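PDB 2NXW: indole-3-pyruvate decarboxylase from Azospirillum brasilense, which decarboxylates phenylpyruvate and indole-3-pyruvate, the latter to indole-3-acetaldehyde on a route to auxin, using thiamine diphosphate and a metal ion. Local coordinates for residues Ala243-Phe257 with Leu263-Ile275. Residues are numbered along the deposited sequence; the frame is centred on the assembly and turned at random.
Sequences AELAQRLGVPVVTTF and LADAPTPPLGTYI
Val253 and Thr255 are joined to Leu271, Gly272 and Tyr274 by three backbone hydrogen bonds. Leu271 N donates to Val253 O at 2.8 Å, Thr255 N reaches Gly272 O in the plane of that carbonyl, and Tyr274 N meets Thr255 O almost head-on, with a C=O...N angle of 173°. One water prolongs this pairing, accepting from Phe257 N and donating to Tyr274 O. A second, separate water bridges the helix to Thr268: it accepts from Thr268 N and donates to Ala243 O.

Among the side chains at the strand, Thr255 is touched on both branches. Its CG2 lies only 3.4 Å from Pro270 CG, a tight carbon pair, while its OG1 comes within 3.0 Å of Thr273 OG1. A chi1 of 55° turns that OG1 toward Thr273 and leaves the methyl for the proline ring. Val253 CG1 packs beside the same ring, and Val254 CG1 lies against Tyr274 CB; the tyrosine ring leads away, its OH bonded to Glu288.

Strand 253-255 is an outermost strand of the mixed sheet in the central domain of this thiamine diphosphate enzyme, with parallel strand 225-229 on its inner side. Residues 271-274, lacking regular strand structure, run along its other edge with a single parallel bridge, Thr255 with Thr273, before the chain enters helix 281-288.

At helix 239-249, Leu263 sets CG 3.8 Å from Ala243 CA and its CD2 against Ala246 CB, while Ala266 CB meets Ala243 CB. Gln247, extended with chi1 178°, crosses Pro267 at about a right angle; NE2 lies 3.3 Å from Pro267 CB and donates to Arg353 O. Thr268 O, buried here, finds no polar partner.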
ATOM      1  N   ALA A 243      39.149   7.835  15.033  1.00 15.37           N
ATOM      2  CA  ALA A 243      39.915   7.974  16.274  1.00 14.78           C
ATOM      3  C   ALA A 243      40.546   9.370  16.252  1.00 15.43           C
ATOM      4  O   ALA A 243      40.585  10.061  17.272  1.00 16.05           O
ATOM      5  CB  ALA A 243      41.008   6.900  16.356  1.00 15.42           C
ATOM      6  N   GLU A 244      41.026   9.785  15.080  1.00 15.55           N
ATOM      7  CA  GLU A 244      41.636  11.104  14.931  1.00 16.76           C
ATOM      8  C   GLU A 244      40.573  12.187  15.145  1.00 16.70           C
ATOM      9  O   GLU A 244      40.805  13.162  15.857  1.00 17.89           O
ATOM     10  CB  GLU A 244      42.268  11.227  13.540  1.00 18.60           C
ATOM     11  CG  GLU A 244      43.052  12.516  13.280  1.00 20.71           C
ATOM     12  CD  GLU A 244      44.260  12.680  14.195  1.00 21.21           C
ATOM     13  OE1 GLU A 244      44.939  11.674  14.495  1.00 24.36           O
ATOM     14  OE2 GLU A 244      44.542  13.824  14.603  1.00 23.17           O
ATOM     15  N   LEU A 245      39.404  12.014  14.531  1.00 16.01           N
ATOM     16  CA  LEU A 245      38.321  12.976  14.696  1.00 16.13           C
ATOM     17  C   LEU A 245      37.905  13.107  16.169  1.00 16.27           C
ATOM     18  O   LEU A 245      37.712  14.221  16.668  1.00 16.68           O
ATOM     19  CB  LEU A 245      37.109  12.552  13.853  1.00 17.75           C
ATOM     20  CG  LEU A 245      35.815  13.349  14.068  1.00 17.23           C
ATOM     21  CD1 LEU A 245      36.031  14.809  13.662  1.00 19.00           C
ATOM     22  CD2 LEU A 245      34.692  12.721  13.252  1.00 18.54           C
ATOM     23  N   ALA A 246      37.767  11.977  16.863  1.00 16.07           N
ATOM     24  CA  ALA A 246      37.367  11.988  18.271  1.00 15.37           C
ATOM     25  C   ALA A 246      38.345  12.770  19.132  1.00 16.45           C
ATOM     26  O   ALA A 246      37.938  13.504  20.039  1.00 16.84           O
ATOM     27  CB  ALA A 246      37.239  10.562  18.795  1.00 16.00           C
ATOM     28  N   GLN A 247      39.636  12.619  18.855  1.00 15.92           N
ATOM     29  CA  GLN A 247      40.623  13.340  19.637  1.00 17.32           C
ATOM     30  C   GLN A 247      40.526  14.842  19.365  1.00 18.14           C
ATOM     31  O   GLN A 247      40.531  15.647  20.298  1.00 18.81           O
ATOM     32  CB  GLN A 247      42.032  12.827  19.316  1.00 16.17           C
ATOM     33  CG  GLN A 247      43.154  13.563  20.052  1.00 17.67           C
ATOM     34  CD  GLN A 247      44.512  12.889  19.875  1.00 17.98           C
ATOM     35  OE1 GLN A 247      44.937  12.596  18.752  1.00 20.08           O
ATOM     36  NE2 GLN A 247      45.198  12.648  20.985  1.00 18.78           N
ATOM     37  N   ARG A 248      40.410  15.221  18.096  1.00 17.62           N
ATOM     38  CA  ARG A 248      40.334  16.640  17.738  1.00 18.30           C
ATOM     39  C   ARG A 248      39.019  17.329  18.099  1.00 18.59           C
ATOM     40  O   ARG A 248      39.006  18.520  18.416  1.00 18.92           O
ATOM     41  CB  ARG A 248      40.586  16.826  16.240  1.00 18.04           C
ATOM     42  CG  ARG A 248      41.945  16.336  15.766  1.00 18.77           C
ATOM     43  CD  ARG A 248      42.254  16.849  14.365  1.00 20.11           C
ATOM     44  NE  ARG A 248      43.499  16.278  13.863  1.00 21.51           N
ATOM     45  CZ  ARG A 248      44.127  16.698  12.771  1.00 24.60           C
ATOM     46  NH1 ARG A 248      43.626  17.703  12.063  1.00 26.20           N
ATOM     47  NH2 ARG A 248      45.249  16.105  12.383  1.00 25.78           N
ATOM     48  N   LEU A 249      37.913  16.590  18.056  1.00 18.42           N
ATOM     49  CA  LEU A 249      36.610  17.178  18.348  1.00 17.72           C
ATOM     50  C   LEU A 249      36.449  17.559  19.818  1.00 17.70           C
ATOM     51  O   LEU A 249      35.705  18.476  20.150  1.00 18.85           O
ATOM     52  CB  LEU A 249      35.509  16.214  17.911  1.00 17.17           C
ATOM     53  CG  LEU A 249      34.091  16.777  17.869  1.00 17.93           C
ATOM     54  CD1 LEU A 249      33.992  17.912  16.866  1.00 19.82           C
ATOM     55  CD2 LEU A 249      33.146  15.661  17.474  1.00 18.60           C
ATOM     56  N   GLY A 250      37.138  16.838  20.698  1.00 17.67           N
ATOM     57  CA  GLY A 250      37.104  17.158  22.112  1.00 19.34           C
ATOM     58  C   GLY A 250      35.821  16.987  22.895  1.00 19.48           C
ATOM     59  O   GLY A 250      35.604  17.695  23.878  1.00 22.10           O
ATOM     60  N   VAL A 251      34.963  16.063  22.471  1.00 17.46           N
ATOM     61  CA  VAL A 251      33.711  15.816  23.181  1.00 17.53           C
ATOM     62  C   VAL A 251      33.651  14.363  23.638  1.00 16.72           C
ATOM     63  O   VAL A 251      34.386  13.520  23.133  1.00 17.45           O
ATOM     64  CB  VAL A 251      32.470  16.122  22.291  1.00 17.32           C
ATOM     65  CG1 VAL A 251      32.551  17.554  21.768  1.00 17.89           C
ATOM     66  CG2 VAL A 251      32.388  15.143  21.127  1.00 17.07           C
ATOM     67  N   PRO A 252      32.797  14.058  24.630  1.00 16.23           N
ATOM     68  CA  PRO A 252      32.669  12.684  25.132  1.00 16.51           C
ATOM     69  C   PRO A 252      32.335  11.710  24.010  1.00 15.77           C
ATOM     70  O   PRO A 252      31.541  12.024  23.118  1.00 16.81           O
ATOM     71  CB  PRO A 252      31.539  12.797  26.149  1.00 17.85           C
ATOM     72  CG  PRO A 252      31.751  14.171  26.711  1.00 17.18           C
ATOM     73  CD  PRO A 252      32.022  14.994  25.467  1.00 16.78           C
ATOM     74  N   VAL A 253      32.947  10.531  24.069  1.00 15.11           N
ATOM     75  CA  VAL A 253      32.759   9.497  23.060  1.00 15.61           C
ATOM     76  C   VAL A 253      32.017   8.293  23.622  1.00 15.21           C
ATOM     77  O   VAL A 253      32.302   7.842  24.733  1.00 16.49           O
ATOM     78  CB  VAL A 253      34.124   9.018  22.538  1.00 15.19           C
ATOM     79  CG1 VAL A 253      33.940   7.955  21.467  1.00 15.53           C
ATOM     80  CG2 VAL A 253      34.906  10.202  21.982  1.00 16.65           C
ATOM     81  N   VAL A 254      31.079   7.771  22.838  1.00 14.94           N
ATOM     82  CA  VAL A 254      30.293   6.595  23.212  1.00 14.89           C
ATOM     83  C   VAL A 254      30.083   5.758  21.947  1.00 15.65           C
ATOM     84  O   VAL A 254      30.125   6.284  20.839  1.00 16.07           O
ATOM     85  CB  VAL A 254      28.902   7.016  23.772  1.00 15.19           C
ATOM     86  CG1 VAL A 254      28.038   5.796  24.066  1.00 19.01           C
ATOM     87  CG2 VAL A 254      29.084   7.846  25.030  1.00 17.17           C
ATOM     88  N   THR A 255      29.895   4.451  22.083  1.00 15.08           N
ATOM     89  CA  THR A 255      29.633   3.643  20.893  1.00 15.36           C
ATOM     90  C   THR A 255      28.239   3.062  20.972  1.00 15.22           C
ATOM     91  O   THR A 255      27.662   2.978  22.054  1.00 15.51           O
ATOM     92  CB  THR A 255      30.608   2.440  20.743  1.00 17.02           C
ATOM     93  OG1 THR A 255      30.578   1.648  21.937  1.00 23.72           O
ATOM     94  CG2 THR A 255      32.020   2.912  20.484  1.00 19.22           C
ATOM     95  N   THR A 256      27.679   2.713  19.821  1.00 14.11           N
ATOM     96  CA  THR A 256      26.387   2.040  19.791  1.00 14.86           C
ATOM     97  C   THR A 256      26.744   0.556  19.879  1.00 16.19           C
ATOM     98  O   THR A 256      27.922   0.196  19.843  1.00 16.19           O
ATOM     99  CB  THR A 256      25.645   2.251  18.470  1.00 14.46           C
ATOM    100  OG1 THR A 256      26.487   1.839  17.386  1.00 15.36           O
ATOM    101  CG2 THR A 256      25.231   3.707  18.321  1.00 15.30           C
ATOM    102  N   PHE A 257      25.742  -0.311  19.979  1.00 16.31           N
ATOM    103  CA  PHE A 257      26.019  -1.743  20.056  1.00 16.76           C
ATOM    104  C   PHE A 257      26.846  -2.230  18.865  1.00 16.27           C
ATOM    105  O   PHE A 257      27.801  -2.993  19.032  1.00 17.04           O
ATOM    106  CB  PHE A 257      24.713  -2.542  20.110  1.00 17.33           C
ATOM    107  CG  PHE A 257      24.924  -4.022  20.074  1.00 18.53           C
ATOM    108  CD1 PHE A 257      25.416  -4.695  21.188  1.00 20.40           C
ATOM    109  CD2 PHE A 257      24.693  -4.738  18.906  1.00 20.00           C
ATOM    110  CE1 PHE A 257      25.676  -6.064  21.133  1.00 21.68           C
ATOM    111  CE2 PHE A 257      24.954  -6.106  18.841  1.00 21.91           C
ATOM    112  CZ  PHE A 257      25.445  -6.766  19.959  1.00 21.13           C
ATOM    113  N   LEU A 263      37.594   2.236  18.511  1.00 16.68           N
ATOM    114  CA  LEU A 263      38.383   3.223  19.253  1.00 16.45           C
ATOM    115  C   LEU A 263      38.872   2.761  20.624  1.00 17.46           C
ATOM    116  O   LEU A 263      39.258   3.585  21.457  1.00 16.94           O
ATOM    117  CB  LEU A 263      37.598   4.536  19.412  1.00 16.19           C
ATOM    118  CG  LEU A 263      37.725   5.536  18.251  1.00 16.18           C
ATOM    119  CD1 LEU A 263      37.151   4.953  16.967  1.00 18.03           C
ATOM    120  CD2 LEU A 263      37.010   6.824  18.628  1.00 16.95           C
ATOM    121  N   ALA A 264      38.873   1.453  20.859  1.00 19.18           N
ATOM    122  CA  ALA A 264      39.316   0.927  22.149  1.00 19.83           C
ATOM    123  C   ALA A 264      40.744   1.336  22.492  1.00 20.03           C
ATOM    124  O   ALA A 264      41.052   1.595  23.658  1.00 20.18           O
ATOM    125  CB  ALA A 264      39.200  -0.595  22.163  1.00 20.07           C
ATOM    126  N   ASP A 265      41.610   1.399  21.484  1.00 19.75           N
ATOM    127  CA  ASP A 265      43.009   1.757  21.708  1.00 21.36           C
ATOM    128  C   ASP A 265      43.314   3.222  21.415  1.00 20.56           C
ATOM    129  O   ASP A 265      44.469   3.637  21.447  1.00 22.36           O
ATOM    130  CB  ASP A 265      43.927   0.877  20.850  1.00 24.79           C
ATOM    131  CG  ASP A 265      43.745  -0.602  21.127  1.00 28.83           C
ATOM    132  OD1 ASP A 265      43.533  -0.976  22.302  1.00 30.26           O
ATOM    133  OD2 ASP A 265      43.821  -1.397  20.166  1.00 32.97           O
ATOM    134  N   ALA A 266      42.276   4.003  21.142  1.00 18.99           N
ATOM    135  CA  ALA A 266      42.441   5.421  20.822  1.00 17.57           C
ATOM    136  C   ALA A 266      42.756   6.324  22.015  1.00 17.41           C
ATOM    137  O   ALA A 266      42.526   5.963  23.166  1.00 17.89           O
ATOM    138  CB  ALA A 266      41.175   5.928  20.134  1.00 17.24           C
ATOM    139  N   PRO A 267      43.283   7.528  21.741  1.00 17.44           N
ATOM    140  CA  PRO A 267      43.621   8.490  22.797  1.00 17.71           C
ATOM    141  C   PRO A 267      42.367   8.926  23.553  1.00 17.24           C
ATOM    142  O   PRO A 267      42.435   9.284  24.727  1.00 17.95           O
ATOM    143  CB  PRO A 267      44.267   9.640  22.026  1.00 18.15           C
ATOM    144  CG  PRO A 267      44.866   8.965  20.839  1.00 20.02           C
ATOM    145  CD  PRO A 267      43.800   7.976  20.436  1.00 18.41           C
ATOM    146  N   THR A 268      41.225   8.929  22.864  1.00 17.71           N
ATOM    147  CA  THR A 268      39.950   9.276  23.494  1.00 19.17           C
ATOM    148  C   THR A 268      38.984   8.134  23.184  1.00 18.82           C
ATOM    149  O   THR A 268      38.154   8.218  22.273  1.00 19.73           O
ATOM    150  CB  THR A 268      39.385  10.635  22.977  1.00 19.22           C
ATOM    151  OG1 THR A 268      39.107  10.557  21.572  1.00 20.06           O
ATOM    152  CG2 THR A 268      40.394  11.752  23.226  1.00 20.06           C
ATOM    153  N   PRO A 269      39.094   7.029  23.938  1.00 18.14           N
ATOM    154  CA  PRO A 269      38.253   5.845  23.764  1.00 18.25           C
ATOM    155  C   PRO A 269      36.831   6.044  24.268  1.00 17.99           C
ATOM    156  O   PRO A 269      36.551   6.973  25.019  1.00 18.24           O
ATOM    157  CB  PRO A 269      39.012   4.777  24.549  1.00 17.97           C
ATOM    158  CG  PRO A 269      39.542   5.562  25.707  1.00 18.09           C
ATOM    159  CD  PRO A 269      40.039   6.840  25.059  1.00 18.44           C
ATOM    160  N   PRO A 270      35.906   5.176  23.844  1.00 18.43           N
ATOM    161  CA  PRO A 270      34.514   5.295  24.284  1.00 18.31           C
ATOM    162  C   PRO A 270      34.389   5.137  25.798  1.00 18.52           C
ATOM    163  O   PRO A 270      35.095   4.331  26.403  1.00 19.74           O
ATOM    164  CB  PRO A 270      33.824   4.158  23.537  1.00 18.40           C
ATOM    165  CG  PRO A 270      34.625   4.035  22.285  1.00 19.19           C
ATOM    166  CD  PRO A 270      36.041   4.131  22.814  1.00 18.62           C
ATOM    167  N   LEU A 271      33.496   5.918  26.400  1.00 18.08           N
ATOM    168  CA  LEU A 271      33.241   5.847  27.834  1.00 17.97           C
ATOM    169  C   LEU A 271      32.484   4.559  28.114  1.00 19.20           C
ATOM    170  O   LEU A 271      32.486   4.049  29.236  1.00 20.96           O
ATOM    171  CB  LEU A 271      32.390   7.037  28.281  1.00 19.41           C
ATOM    172  CG  LEU A 271      33.025   8.420  28.148  1.00 20.44           C
ATOM    173  CD1 LEU A 271      31.951   9.491  28.231  1.00 22.72           C
ATOM    174  CD2 LEU A 271      34.069   8.607  29.240  1.00 22.50           C
ATOM    175  N   GLY A 272      31.832   4.048  27.075  1.00 17.98           N
ATOM    176  CA  GLY A 272      31.062   2.825  27.181  1.00 18.53           C
ATOM    177  C   GLY A 272      30.199   2.643  25.951  1.00 18.16           C
ATOM    178  O   GLY A 272      30.308   3.406  24.981  1.00 17.99           O
ATOM    179  N   THR A 273      29.344   1.629  25.990  1.00 18.74           N
ATOM    180  CA  THR A 273      28.440   1.322  24.893  1.00 18.77           C
ATOM    181  C   THR A 273      26.998   1.595  25.297  1.00 18.83           C
ATOM    182  O   THR A 273      26.509   1.075  26.299  1.00 20.43           O
ATOM    183  CB  THR A 273      28.569  -0.154  24.482  1.00 20.21           C
ATOM    184  OG1 THR A 273      29.905  -0.401  24.036  1.00 23.63           O
ATOM    185  CG2 THR A 273      27.590  -0.500  23.368  1.00 21.40           C
ATOM    186  N   TYR A 274      26.319   2.424  24.516  1.00 17.45           N
ATOM    187  CA  TYR A 274      24.923   2.729  24.780  1.00 17.57           C
ATOM    188  C   TYR A 274      24.052   1.614  24.186  1.00 18.49           C
ATOM    189  O   TYR A 274      24.189   1.276  23.012  1.00 19.72           O
ATOM    190  CB  TYR A 274      24.540   4.060  24.132  1.00 18.88           C
ATOM    191  CG  TYR A 274      23.063   4.367  24.211  1.00 19.46           C
ATOM    192  CD1 TYR A 274      22.526   5.050  25.298  1.00 18.50           C
ATOM    193  CD2 TYR A 274      22.198   3.956  23.199  1.00 20.86           C
ATOM    194  CE1 TYR A 274      21.158   5.317  25.374  1.00 19.53           C
ATOM    195  CE2 TYR A 274      20.839   4.215  23.266  1.00 22.30           C
ATOM    196  CZ  TYR A 274      20.326   4.898  24.356  1.00 21.46           C
ATOM    197  OH  TYR A 274      18.978   5.168  24.404  1.00 23.40           O
ATOM    198  N   ILE A 275      23.162   1.041  24.993  1.00 19.08           N
ATOM    199  CA  ILE A 275      22.269  -0.005  24.503  1.00 21.20           C
ATOM    200  C   ILE A 275      20.870   0.173  25.062  1.00 23.33           C
ATOM    201  O   ILE A 275      20.085  -0.777  25.090  1.00 25.12           O
ATOM    202  CB  ILE A 275      22.748  -1.428  24.873  1.00 20.65           C
ATOM    203  CG1 ILE A 275      22.779  -1.604  26.393  1.00 20.26           C
ATOM    204  CG2 ILE A 275      24.116  -1.689  24.268  1.00 20.66           C
ATOM    205  CD1 ILE A 275      23.047  -3.053  26.842  1.00 22.87           C
TER
HETATM  206  O   HOH W   1      40.952   9.401  19.947  1.00 19.07           O
HETATM  207  O   HOH W   2      23.266   0.972  20.513  1.00 19.48           O